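Local atomic coordinates of prophenoloxidase b (Marsupenaeus japonicus, PDB entry 3WKY), a protein that probably oxidises phenols at a type 3 dicopper centre once its proenzyme form has been activated. Residues L446-S458 against I471-F485. Residues are numbered along the deposited sequence; the frame is centred on the assembly and turned at random. Where two conformers were deposited one is given.
Sequences LHTFFTPKTFNSS and ITVHIKSNFLEHPDF. With NAG (2-acetamido-2-deoxy-beta-D-glucopyranose), chain C; NAG (2-acetamido-2-deoxy-beta-D-glucopyranose), chain F; EDO (1,2-ethanediol), chain L.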
# COMPACT_ATOMS: atom_id res chain seq x y z
N LEU A 446 -37.53 -7.65 33.17
CA LEU A 446 -37.47 -6.19 33.19
C LEU A 446 -37.78 -5.66 31.80
O LEU A 446 -37.51 -6.33 30.80
CB LEU A 446 -36.08 -5.71 33.63
CG LEU A 446 -35.61 -6.15 35.02
CD1 LEU A 446 -34.24 -5.55 35.33
CD2 LEU A 446 -36.62 -5.74 36.08
N HIS A 447 -38.35 -4.46 31.73
CA HIS A 447 -38.67 -3.88 30.42
C HIS A 447 -37.99 -2.54 30.20
O HIS A 447 -37.59 -1.86 31.15
CB HIS A 447 -40.18 -3.70 30.24
CG HIS A 447 -40.94 -4.98 30.10
ND1 HIS A 447 -41.59 -5.57 31.16
CD2 HIS A 447 -41.15 -5.78 29.03
CE1 HIS A 447 -42.18 -6.68 30.75
NE2 HIS A 447 -41.93 -6.83 29.46
N THR A 448 -37.85 -2.19 28.94
CA THR A 448 -37.40 -0.84 28.58
C THR A 448 -38.26 -0.36 27.44
O THR A 448 -38.89 -1.15 26.73
CB THR A 448 -35.91 -0.74 28.15
OG1 THR A 448 -35.72 -1.40 26.90
CG2 THR A 448 -34.98 -1.33 29.21
N PHE A 449 -38.36 0.96 27.30
CA PHE A 449 -39.13 1.56 26.21
C PHE A 449 -38.77 3.03 26.05
O PHE A 449 -38.07 3.59 26.89
CB PHE A 449 -40.65 1.40 26.44
CG PHE A 449 -41.06 1.57 27.87
CD1 PHE A 449 -40.92 2.79 28.52
CD2 PHE A 449 -41.61 0.50 28.57
CE1 PHE A 449 -41.30 2.94 29.85
CE2 PHE A 449 -41.99 0.64 29.89
CZ PHE A 449 -41.84 1.86 30.53
N PHE A 450 -39.23 3.67 24.97
CA PHE A 450 -38.94 5.09 24.80
C PHE A 450 -40.09 5.97 25.29
O PHE A 450 -41.26 5.64 25.08
CB PHE A 450 -38.57 5.43 23.36
CG PHE A 450 -37.20 4.96 22.96
CD1 PHE A 450 -36.08 5.75 23.20
CD2 PHE A 450 -37.02 3.71 22.38
CE1 PHE A 450 -34.81 5.31 22.85
CE2 PHE A 450 -35.75 3.26 22.03
CZ PHE A 450 -34.65 4.06 22.26
N THR A 451 -39.73 7.07 25.95
CA THR A 451 -40.68 8.00 26.53
C THR A 451 -40.19 9.43 26.27
O THR A 451 -38.99 9.69 26.35
CB THR A 451 -40.82 7.75 28.06
OG1 THR A 451 -41.54 6.54 28.30
CG2 THR A 451 -41.55 8.89 28.75
N PRO A 452 -41.10 10.35 25.95
CA PRO A 452 -40.71 11.75 25.77
C PRO A 452 -40.38 12.43 27.10
O PRO A 452 -40.94 12.06 28.13
CB PRO A 452 -41.96 12.39 25.16
CG PRO A 452 -43.09 11.53 25.64
CD PRO A 452 -42.53 10.13 25.66
N LYS A 453 -39.46 13.39 27.08
CA LYS A 453 -39.21 14.26 28.22
C LYS A 453 -39.05 15.68 27.69
O LYS A 453 -38.58 15.89 26.57
CB LYS A 453 -37.94 13.86 28.98
CG LYS A 453 -38.00 12.49 29.67
CD LYS A 453 -36.72 12.26 30.47
CE LYS A 453 -36.55 10.80 30.88
NZ LYS A 453 -37.63 10.34 31.79
N THR A 454 -39.43 16.66 28.51
CA THR A 454 -39.44 18.06 28.10
C THR A 454 -38.74 18.90 29.16
O THR A 454 -38.90 18.65 30.35
CB THR A 454 -40.88 18.56 27.91
OG1 THR A 454 -41.55 17.74 26.95
CG2 THR A 454 -40.90 20.00 27.43
N PHE A 455 -37.95 19.89 28.73
CA PHE A 455 -37.37 20.83 29.68
C PHE A 455 -37.46 22.28 29.19
O PHE A 455 -37.64 22.53 28.00
CB PHE A 455 -35.92 20.47 30.04
CG PHE A 455 -34.95 20.63 28.91
CD1 PHE A 455 -34.76 19.61 27.99
CD2 PHE A 455 -34.20 21.80 28.78
CE1 PHE A 455 -33.86 19.76 26.94
CE2 PHE A 455 -33.30 21.95 27.73
CZ PHE A 455 -33.13 20.92 26.81
N ASN A 456 -37.32 23.20 30.14
CA ASN A 456 -37.38 24.64 29.87
C ASN A 456 -35.98 25.16 29.51
O ASN A 456 -35.09 25.22 30.36
CB ASN A 456 -37.93 25.35 31.12
CG ASN A 456 -38.17 26.85 30.92
OD1 ASN A 456 -37.66 27.45 29.96
ND2 ASN A 456 -38.94 27.45 31.83
N SER A 457 -35.78 25.53 28.25
CA SER A 457 -34.45 25.95 27.80
C SER A 457 -34.18 27.43 28.03
O SER A 457 -33.05 27.90 27.83
CB SER A 457 -34.25 25.62 26.32
OG SER A 457 -35.11 26.38 25.48
N SER A 458 -35.19 28.17 28.49
CA SER A 458 -35.07 29.62 28.62
C SER A 458 -34.17 30.07 29.78
O SER A 458 -33.82 31.23 29.88
CB SER A 458 -36.45 30.26 28.70
OG SER A 458 -37.08 30.19 27.44
N ILE A 471 -41.31 35.11 26.80
CA ILE A 471 -41.24 33.92 25.96
C ILE A 471 -40.47 32.79 26.64
O ILE A 471 -39.41 33.01 27.23
CB ILE A 471 -40.64 34.25 24.57
CG1 ILE A 471 -40.62 33.01 23.66
CG2 ILE A 471 -39.24 34.83 24.71
CD1 ILE A 471 -42.00 32.40 23.43
N THR A 472 -41.04 31.59 26.58
CA THR A 472 -40.40 30.38 27.11
C THR A 472 -40.35 29.33 26.01
O THR A 472 -41.37 29.06 25.36
CB THR A 472 -41.17 29.81 28.31
OG1 THR A 472 -41.08 30.71 29.42
CG2 THR A 472 -40.61 28.44 28.72
N VAL A 473 -39.18 28.73 25.81
CA VAL A 473 -39.05 27.69 24.80
C VAL A 473 -38.82 26.36 25.49
O VAL A 473 -37.82 26.17 26.19
CB VAL A 473 -37.89 27.99 23.83
CG1 VAL A 473 -37.70 26.82 22.87
CG2 VAL A 473 -38.16 29.27 23.06
N HIS A 474 -39.78 25.46 25.32
CA HIS A 474 -39.66 24.11 25.85
C HIS A 474 -39.06 23.23 24.76
O HIS A 474 -39.36 23.40 23.57
CB HIS A 474 -41.02 23.57 26.27
CG HIS A 474 -41.65 24.35 27.39
ND1 HIS A 474 -41.22 24.25 28.69
CD2 HIS A 474 -42.69 25.22 27.40
CE1 HIS A 474 -41.95 25.04 29.46
NE2 HIS A 474 -42.85 25.64 28.70
N ILE A 475 -38.20 22.29 25.16
CA ILE A 475 -37.60 21.37 24.21
C ILE A 475 -37.94 19.94 24.60
O ILE A 475 -37.66 19.51 25.72
CB ILE A 475 -36.07 21.54 24.12
CG1 ILE A 475 -35.74 22.95 23.63
CG2 ILE A 475 -35.47 20.48 23.19
CD1 ILE A 475 -34.25 23.29 23.66
N LYS A 476 -38.53 19.21 23.66
CA LYS A 476 -39.04 17.88 23.92
C LYS A 476 -38.30 16.86 23.06
O LYS A 476 -38.02 17.12 21.89
CB LYS A 476 -40.53 17.84 23.63
CG LYS A 476 -41.15 16.45 23.65
CD LYS A 476 -42.66 16.52 23.42
CE LYS A 476 -43.20 15.19 22.96
NZ LYS A 476 -44.69 15.15 23.01
N SER A 477 -37.97 15.71 23.64
CA SER A 477 -37.31 14.66 22.88
C SER A 477 -37.51 13.32 23.57
O SER A 477 -38.01 13.26 24.70
CB SER A 477 -35.81 14.96 22.73
OG SER A 477 -35.19 15.09 23.99
N ASN A 478 -37.14 12.25 22.88
CA ASN A 478 -37.37 10.90 23.38
C ASN A 478 -36.15 10.34 24.10
O ASN A 478 -35.01 10.61 23.71
CB ASN A 478 -37.77 9.98 22.23
CG ASN A 478 -39.12 10.35 21.65
OD1 ASN A 478 -40.10 10.49 22.38
ND2 ASN A 478 -39.17 10.54 20.34
N PHE A 479 -36.39 9.55 25.14
CA PHE A 479 -35.33 8.97 25.94
C PHE A 479 -35.66 7.51 26.19
O PHE A 479 -36.83 7.15 26.34
CB PHE A 479 -35.27 9.64 27.32
CG PHE A 479 -34.83 11.07 27.28
CD1 PHE A 479 -35.71 12.07 26.90
CD2 PHE A 479 -33.53 11.41 27.63
CE1 PHE A 479 -35.30 13.40 26.85
CE2 PHE A 479 -33.12 12.73 27.60
CZ PHE A 479 -34.00 13.73 27.21
N LEU A 480 -34.63 6.66 26.26
CA LEU A 480 -34.86 5.31 26.74
C LEU A 480 -35.29 5.43 28.20
O LEU A 480 -34.83 6.34 28.90
CB LEU A 480 -33.58 4.47 26.65
CG LEU A 480 -33.82 2.99 26.88
CD1 LEU A 480 -34.55 2.44 25.67
CD2 LEU A 480 -32.54 2.21 27.18
N GLU A 481 -36.16 4.53 28.65
CA GLU A 481 -36.65 4.56 30.02
C GLU A 481 -37.00 3.15 30.45
O GLU A 481 -37.02 2.24 29.61
CB GLU A 481 -37.89 5.47 30.13
CG GLU A 481 -37.62 6.86 30.71
CD GLU A 481 -37.29 6.82 32.20
OE1 GLU A 481 -37.23 5.71 32.79
OE2 GLU A 481 -37.09 7.91 32.78
N HIS A 482 -37.28 2.95 31.73
CA HIS A 482 -37.64 1.64 32.25
C HIS A 482 -38.55 1.83 33.46
O HIS A 482 -38.46 2.85 34.13
CB HIS A 482 -36.38 0.90 32.69
CG HIS A 482 -35.73 1.49 33.90
ND1 HIS A 482 -36.05 1.10 35.19
CD2 HIS A 482 -34.80 2.47 34.03
CE1 HIS A 482 -35.34 1.80 36.05
NE2 HIS A 482 -34.57 2.64 35.37
N PRO A 483 -39.44 0.86 33.72
CA PRO A 483 -40.24 0.86 34.96
C PRO A 483 -39.36 0.64 36.19
O PRO A 483 -38.33 -0.03 36.06
CB PRO A 483 -41.17 -0.35 34.79
CG PRO A 483 -41.22 -0.60 33.32
CD PRO A 483 -39.86 -0.20 32.79
N ASP A 484 -39.76 1.15 37.36
CA ASP A 484 -39.09 0.79 38.60
C ASP A 484 -39.11 -0.73 38.79
O ASP A 484 -40.02 -1.41 38.31
CB ASP A 484 -39.76 1.42 39.83
CG ASP A 484 -39.62 2.93 39.88
OD1 ASP A 484 -38.71 3.48 39.22
OD2 ASP A 484 -40.41 3.56 40.61
N PHE A 485 -38.10 -1.26 39.48
CA PHE A 485 -38.12 -2.65 39.88
C PHE A 485 -37.51 -2.80 41.26
O PHE A 485 -36.81 -1.90 41.74
CB PHE A 485 -37.39 -3.55 38.87
CG PHE A 485 -35.92 -3.24 38.71
CD1 PHE A 485 -35.50 -2.26 37.81
CD2 PHE A 485 -34.96 -3.94 39.42
CE1 PHE A 485 -34.15 -1.97 37.65
CE2 PHE A 485 -33.61 -3.66 39.27
CZ PHE A 485 -33.20 -2.67 38.38
C1 NAG C . -38.67 28.87 31.94
C2 NAG C . -39.80 29.41 32.83
C3 NAG C . -39.61 30.89 33.10
C4 NAG C . -38.24 31.17 33.70
C5 NAG C . -37.08 30.40 33.05
C6 NAG C . -36.03 30.15 34.12
C7 NAG C . -42.04 28.40 32.66
C8 NAG C . -43.23 28.22 31.77
N2 NAG C . -41.09 29.22 32.20
O3 NAG C . -40.62 31.32 33.98
O4 NAG C . -37.97 32.55 33.58
O5 NAG C . -37.42 29.11 32.54
O6 NAG C . -34.92 31.00 33.97
O7 NAG C . -41.96 27.80 33.73
C1 NAG F . -38.14 6.42 41.06
C2 NAG F . -39.50 6.70 41.72
C3 NAG F . -40.51 7.09 40.66
C4 NAG F . -40.01 8.30 39.89
C5 NAG F . -38.58 8.09 39.39
C6 NAG F . -38.01 9.41 38.88
C7 NAG F . -40.21 5.73 43.83
C8 NAG F . -41.16 4.75 44.45
N2 NAG F . -39.96 5.58 42.53
O3 NAG F . -41.75 7.40 41.25
O4 NAG F . -40.85 8.54 38.78
O5 NAG F . -37.72 7.61 40.42
O6 NAG F . -37.59 10.17 39.99
O7 NAG F . -39.68 6.61 44.52
C1 EDO L . -34.97 33.37 28.11
O1 EDO L . -36.01 33.03 27.18
C2 EDO L . -35.49 33.98 29.41
O2 EDO L . -35.94 35.32 29.16
O HOH W 1 -36.00 17.17 26.18
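Phe449 and Glu481 begin an antiparallel ladder that runs through Thr451–Phe479 and Lys453–Ser477 to Phe455–Ile475, each of these pairs joined by two backbone hydrogen bonds. Between them, CA-H...O contacts fill in at the non-hydrogen-bonded pairs, as from Thr454 CA to Ile475 O (3.3 Å). A water donates to Lys453 O and Ile475 O and accepts from Ser477 OG, lying in plane at the edge of the Phe479 ring.

Charge and ring packing meet on the face bearing Lys453. Its CG lies anti to its carbonyl carbon (chi1 -66°), which sends the chain across the Phe479 ring at about a right angle, Lys453 CD 4.0 Å from the ring centroid and over the face. The bend at chi4 then brings Lys453 NZ to the anti lone pair of Glu481 OE2, a salt bridge of 2.7 Å. Glu481 OE1 accepts from His482 N and pairs with Arg576, so the carboxylate is gripped at both oxygens. A methionine in place of Lys453 would probably leave Glu481 OE2 without its cationic mate, the carboxylate then being held mainly through OE1. Elsewhere, methyl groups cover aromatic faces: Leu480 CD1 lies over Phe450, toward its rim, and Leu446 CD1 sits above the centre of Phe485, 4.1 Å from its centroid.

At the far end hydroxyls take over. Val473 O accepts from both Ser457 N and Ser457 OG (2.8 Å), the latter above the carbonyl plane, while Val473 N donates to Ser458 OG. Asn456 OD1 closes an Asx turn with Ser458 N (3.0 Å), and its ND2 carries an N-linked glycan.

These adjacent antiparallel strands, joined by a long loop, belong to the hemocyanin-type Ig-like region; strand 165-169, from the copper-domain part, runs parallel beside 472-481, extending the mixed sheet where the two parts join.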